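Local coordinates for epoxide hydrolase (Aspergillus niger, PDB 1QO7), which probably hydrolyses epoxides to vicinal diols, as a fungal enzyme of the alpha/beta-hydrolase fold related to the mammalian microsomal epoxide hydrolases, at residues 28-33 with 65-70; 36-41 with 58-63; 101-106 with 137-142; 182-187 with 204-209. The protein carries 2 engineered substitutions. All coordinates share one frame; numbering follows the deposited sequence.

Contact 1: residues 28-33 with 65-70; sequences DLKTLV and KWLSEF
V33 packs its two methyl branches against W66 and L67, and the three side chains form the centre of this contact. From V33 CB, which itself lies 4.0 Å from L67 CD2, the branches part. CG1, anti to the backbone N (chi1 168°), runs alongside L67 in the opposite direction and reaches L67 CD2 at 3.7 Å. CG2 turns to the indole and stands over one face of W66, 3.9 Å from the centroid of its six-membered ring and 14° off the ring normal, a CH-pi contact. L29 reaches the same indole at about a right angle, its CD1 4.0 Å from W66 CZ2. K30 crosses L67 obliquely. Its chain is extended, so that CG rests 3.8 Å from L67 CD2 while CE comes within 3.4 Å of L67 O; the aliphatic stem lines the leucine, and K30 NZ ends near the same carbonyl, L67 O, at 3.6 Å. No hydrogen bond crosses between the two segments, and the contact is held by packing. Within 65-70, F70 CD2 meets the edge of the W66 ring, and W66 NE1 sits over a face of the F70 ring while making a weak hydrogen bond to S297. P268, at the start of helix 268-281, touches L29, V33 and W66, and W300 of helix 289-301 touches L29. The arrangement is mainly apolar helix-to-helix packing, joining helices 23-35 and 56-68 within the N-terminal region that marks this epoxide hydrolase family.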
loop_
_atom_site.group_PDB
_atom_site.type_symbol
_atom_site.label_atom_id
_atom_site.label_comp_id
_atom_site.label_asym_id
_atom_site.label_seq_id
_atom_site.Cartn_x
_atom_site.Cartn_y
_atom_site.Cartn_z
ATOM N N ASP A 28 -4.543 -15.149 22.073
ATOM C CA ASP A 28 -3.393 -14.579 21.379
ATOM C C ASP A 28 -3.813 -13.368 20.552
ATOM O O ASP A 28 -3.057 -12.410 20.417
ATOM C CB ASP A 28 -2.715 -15.629 20.493
ATOM C CG ASP A 28 -2.100 -16.763 21.302
ATOM O OD1 ASP A 28 -1.422 -16.476 22.318
ATOM O OD2 ASP A 28 -2.290 -17.943 20.923
ATOM N N LEU A 29 -5.021 -13.409 20.003
ATOM C CA LEU A 29 -5.521 -12.281 19.226
ATOM C C LEU A 29 -5.643 -11.076 20.154
ATOM O O LEU A 29 -5.186 -9.983 19.835
ATOM C CB LEU A 29 -6.889 -12.610 18.617
ATOM C CG LEU A 29 -7.674 -11.436 18.020
ATOM C CD1 LEU A 29 -6.826 -10.712 16.978
ATOM C CD2 LEU A 29 -8.969 -11.956 17.410
ATOM N N LYS A 30 -6.251 -11.290 21.318
ATOM C CA LYS A 30 -6.426 -10.214 22.286
ATOM C C LYS A 30 -5.072 -9.673 22.748
ATOM O O LYS A 30 -4.882 -8.464 22.873
ATOM C CB LYS A 30 -7.227 -10.720 23.486
ATOM C CG LYS A 30 -7.683 -9.626 24.425
ATOM C CD LYS A 30 -8.673 -10.160 25.449
ATOM C CE LYS A 30 -9.170 -9.051 26.373
ATOM N NZ LYS A 30 -10.178 -9.564 27.350
ATOM N N THR A 31 -4.133 -10.579 23.001
ATOM C CA THR A 31 -2.800 -10.189 23.437
ATOM C C THR A 31 -2.132 -9.290 22.404
ATOM O O THR A 31 -1.592 -8.240 22.748
ATOM C CB THR A 31 -1.906 -11.415 23.671
ATOM O OG1 THR A 31 -2.401 -12.159 24.792
ATOM C CG2 THR A 31 -0.463 -10.987 23.945
ATOM N N LEU A 32 -2.180 -9.701 21.140
ATOM C CA LEU A 32 -1.571 -8.916 20.070
ATOM C C LEU A 32 -2.268 -7.579 19.844
ATOM O O LEU A 32 -1.628 -6.599 19.465
ATOM C CB LEU A 32 -1.534 -9.728 18.772
ATOM C CG LEU A 32 -0.669 -10.987 18.887
ATOM C CD1 LEU A 32 -0.591 -11.697 17.548
ATOM C CD2 LEU A 32 0.727 -10.600 19.362
ATOM N N VAL A 33 -3.574 -7.531 20.078
ATOM C CA VAL A 33 -4.299 -6.273 19.919
ATOM C C VAL A 33 -3.827 -5.320 21.022
ATOM O O VAL A 33 -3.631 -4.139 20.789
ATOM C CB VAL A 33 -5.821 -6.478 20.050
ATOM C CG1 VAL A 33 -6.524 -5.131 20.167
ATOM C CG2 VAL A 33 -6.351 -7.250 18.845
ATOM N N LYS A 65 -12.635 -1.117 21.824
ATOM C CA LYS A 65 -13.807 -1.990 21.730
ATOM C C LYS A 65 -13.385 -3.440 21.504
ATOM O O LYS A 65 -13.969 -4.365 22.072
ATOM C CB LYS A 65 -14.727 -1.545 20.589
ATOM C CG LYS A 65 -15.390 -0.190 20.818
ATOM C CD LYS A 65 -16.366 0.158 19.698
ATOM C CE LYS A 65 -17.052 1.487 19.969
ATOM N NZ LYS A 65 -17.955 1.904 18.857
ATOM N N TRP A 66 -12.367 -3.635 20.672
ATOM C CA TRP A 66 -11.875 -4.973 20.368
ATOM C C TRP A 66 -11.414 -5.673 21.647
ATOM O O TRP A 66 -11.549 -6.887 21.784
ATOM C CB TRP A 66 -10.705 -4.889 19.388
ATOM C CG TRP A 66 -10.572 -6.070 18.463
ATOM C CD1 TRP A 66 -11.252 -7.255 18.527
ATOM C CD2 TRP A 66 -9.721 -6.159 17.313
ATOM N NE1 TRP A 66 -10.878 -8.074 17.480
ATOM C CE2 TRP A 66 -9.939 -7.426 16.724
ATOM C CE3 TRP A 66 -8.792 -5.288 16.725
ATOM C CZ2 TRP A 66 -9.259 -7.844 15.572
ATOM C CZ3 TRP A 66 -8.118 -5.705 15.579
ATOM C CH2 TRP A 66 -8.355 -6.971 15.016
ATOM N N LEU A 67 -10.874 -4.896 22.580
ATOM C CA LEU A 67 -10.385 -5.437 23.845
ATOM C C LEU A 67 -11.434 -5.589 24.948
ATOM O O LEU A 67 -11.369 -6.538 25.732
ATOM C CB LEU A 67 -9.244 -4.567 24.381
ATOM C CG LEU A 67 -7.929 -4.570 23.601
ATOM C CD1 LEU A 67 -7.000 -3.493 24.141
ATOM C CD2 LEU A 67 -7.285 -5.937 23.714
ATOM N N SER A 68 -12.402 -4.681 25.010
ATOM C CA SER A 68 -13.399 -4.738 26.077
ATOM C C SER A 68 -14.838 -5.105 25.720
ATOM O O SER A 68 -15.575 -5.599 26.576
ATOM C CB SER A 68 -13.415 -3.401 26.820
ATOM O OG SER A 68 -13.929 -2.373 25.984
ATOM N N GLU A 69 -15.247 -4.869 24.479
ATOM C CA GLU A 69 -16.622 -5.153 24.074
ATOM C C GLU A 69 -16.770 -6.372 23.166
ATOM O O GLU A 69 -17.763 -7.099 23.238
ATOM C CB GLU A 69 -17.202 -3.921 23.375
ATOM C CG GLU A 69 -18.660 -4.035 22.964
ATOM C CD GLU A 69 -19.139 -2.811 22.195
ATOM O OE1 GLU A 69 -18.674 -2.603 21.048
ATOM O OE2 GLU A 69 -19.977 -2.054 22.742
ATOM N N PHE A 70 -15.777 -6.591 22.314
ATOM C CA PHE A 70 -15.801 -7.699 21.370
ATOM C C PHE A 70 -15.844 -9.100 21.982
ATOM O O PHE A 70 -15.095 -9.420 22.905
ATOM C CB PHE A 70 -14.590 -7.606 20.446
ATOM C CG PHE A 70 -14.513 -8.715 19.442
ATOM C CD1 PHE A 70 -15.370 -8.742 18.349
ATOM C CD2 PHE A 70 -13.574 -9.728 19.584
ATOM C CE1 PHE A 70 -15.287 -9.767 17.406
ATOM C CE2 PHE A 70 -13.485 -10.754 18.649
ATOM C CZ PHE A 70 -14.341 -10.770 17.560
#

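Contact 2: residues 36-41 with 58-63; sequences SKIAPP and WLTTMR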
loop_
_atom_site.group_PDB
_atom_site.type_symbol
_atom_site.label_atom_id
_atom_site.label_comp_id
_atom_site.label_asym_id
_atom_site.label_seq_id
_atom_site.Cartn_x
_atom_site.Cartn_y
_atom_site.Cartn_z
ATOM N N SER A 36 -0.106 -4.120 20.357
ATOM C CA SER A 36 0.077 -3.343 19.134
ATOM C C SER A 36 0.100 -1.865 19.468
ATOM O O SER A 36 -0.552 -1.404 20.406
ATOM C CB SER A 36 -1.008 -3.639 18.085
ATOM O OG SER A 36 -0.800 -4.914 17.511
ATOM N N LYS A 37 0.896 -1.125 18.709
ATOM C CA LYS A 37 1.022 0.299 18.933
ATOM C C LYS A 37 0.227 1.055 17.879
ATOM O O LYS A 37 -0.122 0.504 16.833
ATOM C CB LYS A 37 2.490 0.730 18.856
ATOM C CG LYS A 37 3.388 0.001 19.857
ATOM C CD LYS A 37 4.836 0.432 19.709
ATOM C CE LYS A 37 5.004 1.931 19.920
ATOM N NZ LYS A 37 6.416 2.341 19.709
ATOM N N ILE A 38 -0.079 2.312 18.173
ATOM C CA ILE A 38 -0.808 3.170 17.261
ATOM C C ILE A 38 0.157 4.279 16.859
ATOM O O ILE A 38 1.012 4.674 17.645
ATOM C CB ILE A 38 -2.065 3.757 17.955
ATOM C CG1 ILE A 38 -3.120 2.660 18.114
ATOM C CG2 ILE A 38 -2.617 4.935 17.162
ATOM C CD1 ILE A 38 -4.341 3.085 18.904
ATOM N N ALA A 39 0.027 4.772 15.634
ATOM C CA ALA A 39 0.911 5.829 15.168
ATOM C C ALA A 39 0.720 7.110 15.969
ATOM O O ALA A 39 -0.347 7.347 16.537
ATOM C CB ALA A 39 0.652 6.108 13.695
ATOM N N PRO A 40 1.764 7.941 16.051
ATOM C CA PRO A 40 1.615 9.193 16.795
ATOM C C PRO A 40 0.659 10.039 15.947
ATOM O O PRO A 40 0.570 9.845 14.728
ATOM C CB PRO A 40 3.035 9.754 16.806
ATOM C CG PRO A 40 3.595 9.258 15.488
ATOM C CD PRO A 40 3.115 7.823 15.469
ATOM N N PRO A 41 -0.079 10.968 16.568
ATOM C CA PRO A 41 -0.996 11.784 15.769
ATOM C C PRO A 41 -0.271 12.612 14.718
ATOM O O PRO A 41 0.836 13.100 14.941
ATOM C CB PRO A 41 -1.683 12.659 16.819
ATOM C CG PRO A 41 -1.674 11.777 18.040
ATOM C CD PRO A 41 -0.276 11.211 18.008
ATOM N N TRP A 58 -10.741 7.099 15.348
ATOM C CA TRP A 58 -11.435 5.860 15.005
ATOM C C TRP A 58 -10.639 4.616 15.393
ATOM O O TRP A 58 -11.174 3.693 16.017
ATOM C CB TRP A 58 -11.734 5.815 13.506
ATOM C CG TRP A 58 -12.474 4.581 13.087
ATOM C CD1 TRP A 58 -13.820 4.361 13.168
ATOM C CD2 TRP A 58 -11.905 3.383 12.549
ATOM N NE1 TRP A 58 -14.126 3.097 12.711
ATOM C CE2 TRP A 58 -12.966 2.476 12.325
ATOM C CE3 TRP A 58 -10.597 2.988 12.233
ATOM C CZ2 TRP A 58 -12.760 1.196 11.799
ATOM C CZ3 TRP A 58 -10.394 1.715 11.710
ATOM C CH2 TRP A 58 -11.471 0.834 11.500
ATOM N N LEU A 59 -9.366 4.575 15.023
ATOM C CA LEU A 59 -8.555 3.408 15.340
ATOM C C LEU A 59 -8.420 3.207 16.850
ATOM O O LEU A 59 -8.467 2.078 17.334
ATOM C CB LEU A 59 -7.168 3.521 14.692
ATOM C CG LEU A 59 -6.304 2.254 14.742
ATOM C CD1 LEU A 59 -7.034 1.111 14.071
ATOM C CD2 LEU A 59 -4.973 2.494 14.046
ATOM N N THR A 60 -8.264 4.297 17.592
ATOM C CA THR A 60 -8.135 4.199 19.045
ATOM C C THR A 60 -9.410 3.615 19.648
ATOM O O THR A 60 -9.355 2.701 20.471
ATOM C CB THR A 60 -7.857 5.577 19.672
ATOM O OG1 THR A 60 -6.602 6.069 19.190
ATOM C CG2 THR A 60 -7.809 5.476 21.195
ATOM N N THR A 61 -10.554 4.137 19.223
ATOM C CA THR A 61 -11.847 3.667 19.712
ATOM C C THR A 61 -12.073 2.188 19.372
ATOM O O THR A 61 -12.511 1.405 20.222
ATOM C CB THR A 61 -12.998 4.512 19.112
ATOM O OG1 THR A 61 -12.852 5.874 19.533
ATOM C CG2 THR A 61 -14.347 3.992 19.569
ATOM N N MET A 62 -11.774 1.803 18.132
ATOM C CA MET A 62 -11.964 0.414 17.714
ATOM C C MET A 62 -11.071 -0.545 18.490
ATOM O O MET A 62 -11.503 -1.631 18.877
ATOM C CB MET A 62 -11.697 0.267 16.216
ATOM C CG MET A 62 -12.728 0.958 15.339
ATOM S SD MET A 62 -14.363 0.185 15.467
ATOM C CE MET A 62 -14.153 -1.201 14.349
ATOM N N ARG A 63 -9.824 -0.148 18.717
ATOM C CA ARG A 63 -8.899 -0.990 19.463
ATOM C C ARG A 63 -9.457 -1.235 20.866
ATOM O O ARG A 63 -9.408 -2.356 21.378
ATOM C CB ARG A 63 -7.527 -0.316 19.556
ATOM C CG ARG A 63 -6.516 -1.067 20.412
ATOM C CD ARG A 63 -5.137 -0.416 20.331
ATOM N NE ARG A 63 -4.205 -0.990 21.301
ATOM C CZ ARG A 63 -4.285 -0.791 22.613
ATOM N NH1 ARG A 63 -5.252 -0.031 23.112
ATOM N NH2 ARG A 63 -3.406 -1.355 23.430
#
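I38 and R63 are brought together by two stretched-out side chains. I38 sets CG1 beside its own backbone N (chi1 -73°) and carries CD1 onward to the helix, whereas R63 runs extended from CG to NE, with CG anti to the backbone N (chi1 175°). They meet obliquely, I38 CD1 lying 3.9 Å from R63 CD, so the isoleucine tip touches the aliphatic stem and not the charged end. The I38 and T60 side chains cross at about a right angle, I38 CD1 3.8 Å from T60 OG1, a hydroxyl that is hydrogen-bonded to S56 O one helical turn earlier. L59 makes a looser apolar neighbour, its CD2 4.5 Å from I38 CG1. Beyond the stem, the R63 guanidinium lies near the end of helix 23-35. NH2 is hydrogen-bonded to R34 O and NE makes a weak bond to V33 O. S36 O is a more distant neighbour, 3.8 Å from R63 NE and oblique to the guanidinium. A positive group gathered by carbonyls of a helix C-terminus is probably favoured electrostatically. S36, the first residue to leave that helix, has its OG hydrogen-bonded to L32 O and to S267. The chain leaving helix 23-35 is thus laid along helix 56-68. Helix 268-281 flanks both segments, with I269 on S36 and L272 on L59, and H262 of the second subunit packs on L59.

Contact 3: residues 101-106 with 137-142; sequences SEREDA and TLPFHL
S101 and L138 form the polar centre of the contact, where S101 OG donates a short hydrogen bond of 2.6 Å to L138 O. With OG anti to the backbone N (chi1 170°), the hydroxyl swings across to this carbonyl, and S101 CB comes to 3.7 Å from L138 CB. R103 NH1 reaches T137 O at 3.3 Å; this acceptor lies in the guanidinium plane, but the donor stands above the carbonyl plane. A106 CB is placed over one face of the H141 imidazole, 3.9 Å from its centroid, and A106 CA makes a CA-H...O contact of 3.2 Å with P139 O. F140 O is buried here without a polar partner.

The next layer fixes these groups. R103 N donates to S101 OG (3.0 Å, 163°), an ST turn, so the hydroxyl both accepts and donates. D105 OD1 forms a salt bridge of 2.8 Å with R103 NH2, steadying the guanidinium, and a type I turn from R103 to A106 brings the alanine round to the histidine. The H141 ring also meets that of F180, their planes about 25° apart. Residues 101-106 lie in the loop between strands 92-99 and 107-112, and strand 140-145 runs between these strands, hydrogen-bonded to L99 on one side and to V107 and I109 on the other.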
loop_
_atom_site.group_PDB
_atom_site.type_symbol
_atom_site.label_atom_id
_atom_site.label_comp_id
_atom_site.label_asym_id
_atom_site.label_seq_id
_atom_site.Cartn_x
_atom_site.Cartn_y
_atom_site.Cartn_z
ATOM N N SER A 101 -33.045 -26.575 -1.144
ATOM C CA SER A 101 -34.485 -26.790 -1.193
ATOM C C SER A 101 -34.765 -28.277 -1.385
ATOM O O SER A 101 -33.904 -29.027 -1.857
ATOM C CB SER A 101 -35.093 -26.008 -2.360
ATOM O OG SER A 101 -36.450 -26.369 -2.573
ATOM N N GLU A 102 -35.966 -28.705 -1.008
ATOM C CA GLU A 102 -36.359 -30.099 -1.181
ATOM C C GLU A 102 -37.153 -30.237 -2.475
ATOM O O GLU A 102 -37.540 -31.336 -2.867
ATOM C CB GLU A 102 -37.185 -30.578 0.019
ATOM C CG GLU A 102 -36.328 -31.063 1.182
ATOM C CD GLU A 102 -37.125 -31.320 2.447
ATOM O OE1 GLU A 102 -38.259 -31.838 2.348
ATOM O OE2 GLU A 102 -36.609 -31.013 3.546
ATOM N N ARG A 103 -37.381 -29.110 -3.144
ATOM C CA ARG A 103 -38.112 -29.087 -4.406
ATOM C C ARG A 103 -37.212 -29.510 -5.561
ATOM O O ARG A 103 -36.110 -28.990 -5.731
ATOM C CB ARG A 103 -38.665 -27.684 -4.680
ATOM C CG ARG A 103 -39.870 -27.308 -3.828
ATOM C CD ARG A 103 -40.285 -25.857 -4.056
ATOM N NE ARG A 103 -40.556 -25.567 -5.462
ATOM C CZ ARG A 103 -40.899 -24.367 -5.925
ATOM N NH1 ARG A 103 -41.018 -23.337 -5.091
ATOM N NH2 ARG A 103 -41.112 -24.190 -7.224
ATOM N N GLU A 104 -37.696 -30.452 -6.364
ATOM C CA GLU A 104 -36.936 -30.951 -7.503
ATOM C C GLU A 104 -36.700 -29.878 -8.563
ATOM O O GLU A 104 -35.705 -29.922 -9.285
ATOM C CB GLU A 104 -37.672 -32.135 -8.139
ATOM C CG GLU A 104 -36.790 -33.343 -8.418
ATOM C CD GLU A 104 -36.250 -33.973 -7.145
ATOM O OE1 GLU A 104 -37.065 -34.296 -6.251
ATOM O OE2 GLU A 104 -35.016 -34.150 -7.038
ATOM N N ASP A 105 -37.605 -28.909 -8.653
ATOM C CA ASP A 105 -37.483 -27.848 -9.651
ATOM C C ASP A 105 -36.794 -26.575 -9.159
ATOM O O ASP A 105 -36.773 -25.566 -9.868
ATOM C CB ASP A 105 -38.863 -27.480 -10.200
ATOM C CG ASP A 105 -39.801 -26.962 -9.125
ATOM O OD1 ASP A 105 -39.384 -26.085 -8.336
ATOM O OD2 ASP A 105 -40.962 -27.424 -9.071
ATOM N N ALA A 106 -36.238 -26.609 -7.952
ATOM C CA ALA A 106 -35.562 -25.429 -7.409
ATOM C C ALA A 106 -34.400 -25.003 -8.310
ATOM O O ALA A 106 -33.660 -25.841 -8.816
ATOM C CB ALA A 106 -35.056 -25.720 -6.006
ATOM N N THR A 137 -40.783 -25.460 0.345
ATOM C CA THR A 137 -41.261 -24.376 -0.510
ATOM C C THR A 137 -40.176 -23.459 -1.081
ATOM O O THR A 137 -40.450 -22.639 -1.949
ATOM C CB THR A 137 -42.305 -23.504 0.236
ATOM O OG1 THR A 137 -41.726 -22.971 1.436
ATOM C CG2 THR A 137 -43.527 -24.337 0.603
ATOM N N LEU A 138 -38.945 -23.601 -0.599
ATOM C CA LEU A 138 -37.840 -22.770 -1.081
ATOM C C LEU A 138 -37.706 -22.941 -2.599
ATOM O O LEU A 138 -37.496 -24.048 -3.089
ATOM C CB LEU A 138 -36.540 -23.184 -0.384
ATOM C CG LEU A 138 -35.304 -22.321 -0.651
ATOM C CD1 LEU A 138 -35.545 -20.907 -0.146
ATOM C CD2 LEU A 138 -34.093 -22.940 0.050
ATOM N N PRO A 139 -37.808 -21.841 -3.361
ATOM C CA PRO A 139 -37.712 -21.882 -4.827
ATOM C C PRO A 139 -36.319 -22.048 -5.416
ATOM O O PRO A 139 -36.177 -22.372 -6.597
ATOM C CB PRO A 139 -38.329 -20.546 -5.260
ATOM C CG PRO A 139 -39.105 -20.080 -4.046
ATOM C CD PRO A 139 -38.218 -20.503 -2.914
ATOM N N PHE A 140 -35.298 -21.826 -4.598
ATOM C CA PHE A 140 -33.918 -21.905 -5.067
ATOM C C PHE A 140 -33.018 -22.742 -4.168
ATOM O O PHE A 140 -33.349 -23.021 -3.016
ATOM C CB PHE A 140 -33.296 -20.499 -5.105
ATOM C CG PHE A 140 -34.161 -19.449 -5.749
ATOM C CD1 PHE A 140 -34.834 -19.702 -6.935
ATOM C CD2 PHE A 140 -34.264 -18.180 -5.180
ATOM C CE1 PHE A 140 -35.600 -18.709 -7.554
ATOM C CE2 PHE A 140 -35.029 -17.177 -5.790
ATOM C CZ PHE A 140 -35.695 -17.445 -6.978
ATOM N N HIS A 141 -31.875 -23.140 -4.720
ATOM C CA HIS A 141 -30.840 -23.839 -3.959
ATOM C C HIS A 141 -29.835 -22.691 -3.851
ATOM O O HIS A 141 -29.394 -22.168 -4.875
ATOM C CB HIS A 141 -30.197 -24.979 -4.759
ATOM C CG HIS A 141 -31.040 -26.211 -4.861
ATOM N ND1 HIS A 141 -31.504 -26.889 -3.754
ATOM C CD2 HIS A 141 -31.463 -26.913 -5.939
ATOM C CE1 HIS A 141 -32.177 -27.956 -4.148
ATOM N NE2 HIS A 141 -32.165 -27.994 -5.469
ATOM N N LEU A 142 -29.489 -22.280 -2.636
ATOM C CA LEU A 142 -28.554 -21.171 -2.469
ATOM C C LEU A 142 -27.218 -21.663 -1.946
ATOM O O LEU A 142 -27.125 -22.144 -0.813
ATOM C CB LEU A 142 -29.148 -20.129 -1.516
ATOM C CG LEU A 142 -30.480 -19.551 -2.007
ATOM C CD1 LEU A 142 -31.211 -18.879 -0.867
ATOM C CD2 LEU A 142 -30.221 -18.575 -3.151
#

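Contact 4: residues 182-187 with 204-209; sequences SGYIIQ and DACKAV
Y184 and I186 pair with the second strand of a beta-alpha-beta unit, strand 184-188, helix 191-202 and strand 206-211, in parallel fashion. Y184 N donates to A205 O at 3.0 Å, K207 N returns a straight bond to Y184 O (2.9 Å, 167°), and I186 N donates to A208 O at 3.2 Å. Between the Y184-C206 and I186-V209 pairs the second strand has one residue more than the first, a beta bulge around K207; A208 N is buried there without a partner. The tyrosine ring folds back over the partner strand, its CG sitting between backbone N and carbonyl carbon (chi1 61°). One face takes C206 CA, 4.0 Å from the centroid and 19° off the normal, and A205 O; near the rim, Y184 CE2 presses on A205 CB at 3.4 Å. Y184 OH is hydrogen-bonded to D172 OD1.

These are neighbouring strands inside the alpha/beta-hydrolase sheet, and strand 184-188 leads to D190, the predicted nucleophile, about 12 Å from I186 between side chains. Y184, I186 and C206 point to one face, against L199 of helix 191-202. I185 and A208 take the other, CG1 of I185 lying 4.1 Å from CB of A208, beneath helix 379-393. At the exposed end, K207 bends at chi2; its CG approaches G183 CA at 3.8 Å, and NZ turns back to hydrogen-bond with D204 O.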
loop_
_atom_site.group_PDB
_atom_site.type_symbol
_atom_site.label_atom_id
_atom_site.label_comp_id
_atom_site.label_asym_id
_atom_site.label_seq_id
_atom_site.Cartn_x
_atom_site.Cartn_y
_atom_site.Cartn_z
ATOM N N SER A 182 -26.855 -29.501 -14.999
ATOM C CA SER A 182 -27.861 -29.169 -16.004
ATOM C C SER A 182 -28.140 -27.670 -16.036
ATOM O O SER A 182 -28.883 -27.185 -16.897
ATOM C CB SER A 182 -29.159 -29.930 -15.739
ATOM O OG SER A 182 -29.688 -29.610 -14.470
ATOM N N GLY A 183 -27.554 -26.938 -15.094
ATOM C CA GLY A 183 -27.749 -25.500 -15.071
ATOM C C GLY A 183 -27.812 -24.816 -13.716
ATOM O O GLY A 183 -28.391 -25.334 -12.760
ATOM N N TYR A 184 -27.194 -23.641 -13.642
ATOM C CA TYR A 184 -27.204 -22.835 -12.424
ATOM C C TYR A 184 -27.018 -21.377 -12.803
ATOM O O TYR A 184 -26.606 -21.059 -13.923
ATOM C CB TYR A 184 -26.103 -23.286 -11.445
ATOM C CG TYR A 184 -24.687 -23.163 -11.962
ATOM C CD1 TYR A 184 -24.015 -21.936 -11.943
ATOM C CD2 TYR A 184 -24.017 -24.271 -12.479
ATOM C CE1 TYR A 184 -22.709 -21.815 -12.429
ATOM C CE2 TYR A 184 -22.709 -24.164 -12.968
ATOM C CZ TYR A 184 -22.063 -22.932 -12.940
ATOM O OH TYR A 184 -20.787 -22.806 -13.449
ATOM N N ILE A 185 -27.339 -20.491 -11.869
ATOM C CA ILE A 185 -27.206 -19.061 -12.092
ATOM C C ILE A 185 -26.189 -18.529 -11.095
ATOM O O ILE A 185 -25.983 -19.130 -10.040
ATOM C CB ILE A 185 -28.569 -18.354 -11.900
ATOM C CG1 ILE A 185 -29.534 -18.821 -13.000
ATOM C CG2 ILE A 185 -28.399 -16.831 -11.942
ATOM C CD1 ILE A 185 -30.895 -18.165 -12.967
ATOM N N ILE A 186 -25.541 -17.419 -11.436
ATOM C CA ILE A 186 -24.549 -16.830 -10.544
ATOM C C ILE A 186 -24.868 -15.389 -10.195
ATOM O O ILE A 186 -25.338 -14.621 -11.043
ATOM C CB ILE A 186 -23.148 -16.862 -11.184
ATOM C CG1 ILE A 186 -22.692 -18.312 -11.323
ATOM C CG2 ILE A 186 -22.160 -16.050 -10.344
ATOM C CD1 ILE A 186 -21.738 -18.511 -12.434
ATOM N N GLN A 187 -24.617 -15.031 -8.939
ATOM C CA GLN A 187 -24.811 -13.660 -8.480
ATOM C C GLN A 187 -23.428 -13.274 -7.987
ATOM O O GLN A 187 -22.816 -14.018 -7.223
ATOM C CB GLN A 187 -25.811 -13.583 -7.319
ATOM C CG GLN A 187 -26.401 -12.186 -7.083
ATOM C CD GLN A 187 -25.377 -11.150 -6.645
ATOM O OE1 GLN A 187 -25.204 -10.114 -7.296
ATOM N NE2 GLN A 187 -24.700 -11.415 -5.537
ATOM N N ASP A 204 -20.540 -23.651 -19.861
ATOM C CA ASP A 204 -21.895 -23.941 -20.305
ATOM C C ASP A 204 -22.961 -24.199 -19.242
ATOM O O ASP A 204 -24.129 -23.881 -19.464
ATOM C CB ASP A 204 -21.886 -25.092 -21.316
ATOM C CG ASP A 204 -21.441 -24.645 -22.702
ATOM O OD1 ASP A 204 -20.818 -23.565 -22.815
ATOM O OD2 ASP A 204 -21.710 -25.377 -23.684
ATOM N N ALA A 205 -22.579 -24.764 -18.101
ATOM C CA ALA A 205 -23.553 -25.036 -17.045
ATOM C C ALA A 205 -24.105 -23.737 -16.464
ATOM O O ALA A 205 -25.194 -23.715 -15.893
ATOM C CB ALA A 205 -22.922 -25.880 -15.943
ATOM N N CYS A 206 -23.349 -22.653 -16.599
ATOM C CA CYS A 206 -23.801 -21.361 -16.100
ATOM C C CYS A 206 -24.788 -20.823 -17.135
ATOM O O CYS A 206 -24.410 -20.507 -18.263
ATOM C CB CYS A 206 -22.612 -20.410 -15.930
ATOM S SG CYS A 206 -23.073 -18.757 -15.381
ATOM N N LYS A 207 -26.055 -20.727 -16.750
ATOM C CA LYS A 207 -27.105 -20.272 -17.656
ATOM C C LYS A 207 -27.401 -18.781 -17.671
ATOM O O LYS A 207 -27.915 -18.265 -18.661
ATOM C CB LYS A 207 -28.403 -21.025 -17.352
ATOM C CG LYS A 207 -28.264 -22.543 -17.398
ATOM C CD LYS A 207 -27.723 -23.009 -18.739
ATOM C CE LYS A 207 -27.668 -24.531 -18.817
ATOM N NZ LYS A 207 -27.068 -24.998 -20.099
ATOM N N ALA A 208 -27.097 -18.088 -16.578
ATOM C CA ALA A 208 -27.358 -16.652 -16.493
ATOM C C ALA A 208 -26.491 -16.052 -15.393
ATOM O O ALA A 208 -26.053 -16.762 -14.489
ATOM C CB ALA A 208 -28.833 -16.399 -16.184
ATOM N N VAL A 209 -26.272 -14.746 -15.469
ATOM C CA VAL A 209 -25.441 -14.057 -14.491
ATOM C C VAL A 209 -26.018 -12.722 -14.049
ATOM O O VAL A 209 -26.451 -11.914 -14.876
ATOM C CB VAL A 209 -24.033 -13.788 -15.069
ATOM C CG1 VAL A 209 -23.175 -13.050 -14.041
ATOM C CG2 VAL A 209 -23.376 -15.103 -15.481
#

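In the fold
Contacts 1 and 2 share helix 56-68 and touch each other; contact 2 is nested inside the chain loop that contact 1 closes, and both touch the second subunit. Contact 1 is the more buried and mostly apolar, with no hydrogen bond between its segments, whereas contact 2 is partly buried, with an arginine reaching a helix end. Contacts 3 and 4 belong to the central sheet, their centres about 15 Å apart, and no other subunit touches them. Contact 4 is built of backbone bonds between strands, contact 3 of side-chain bonds from one loop to the carbonyls just before a strand. Contacts 1 and 4 have centres about 42 Å apart.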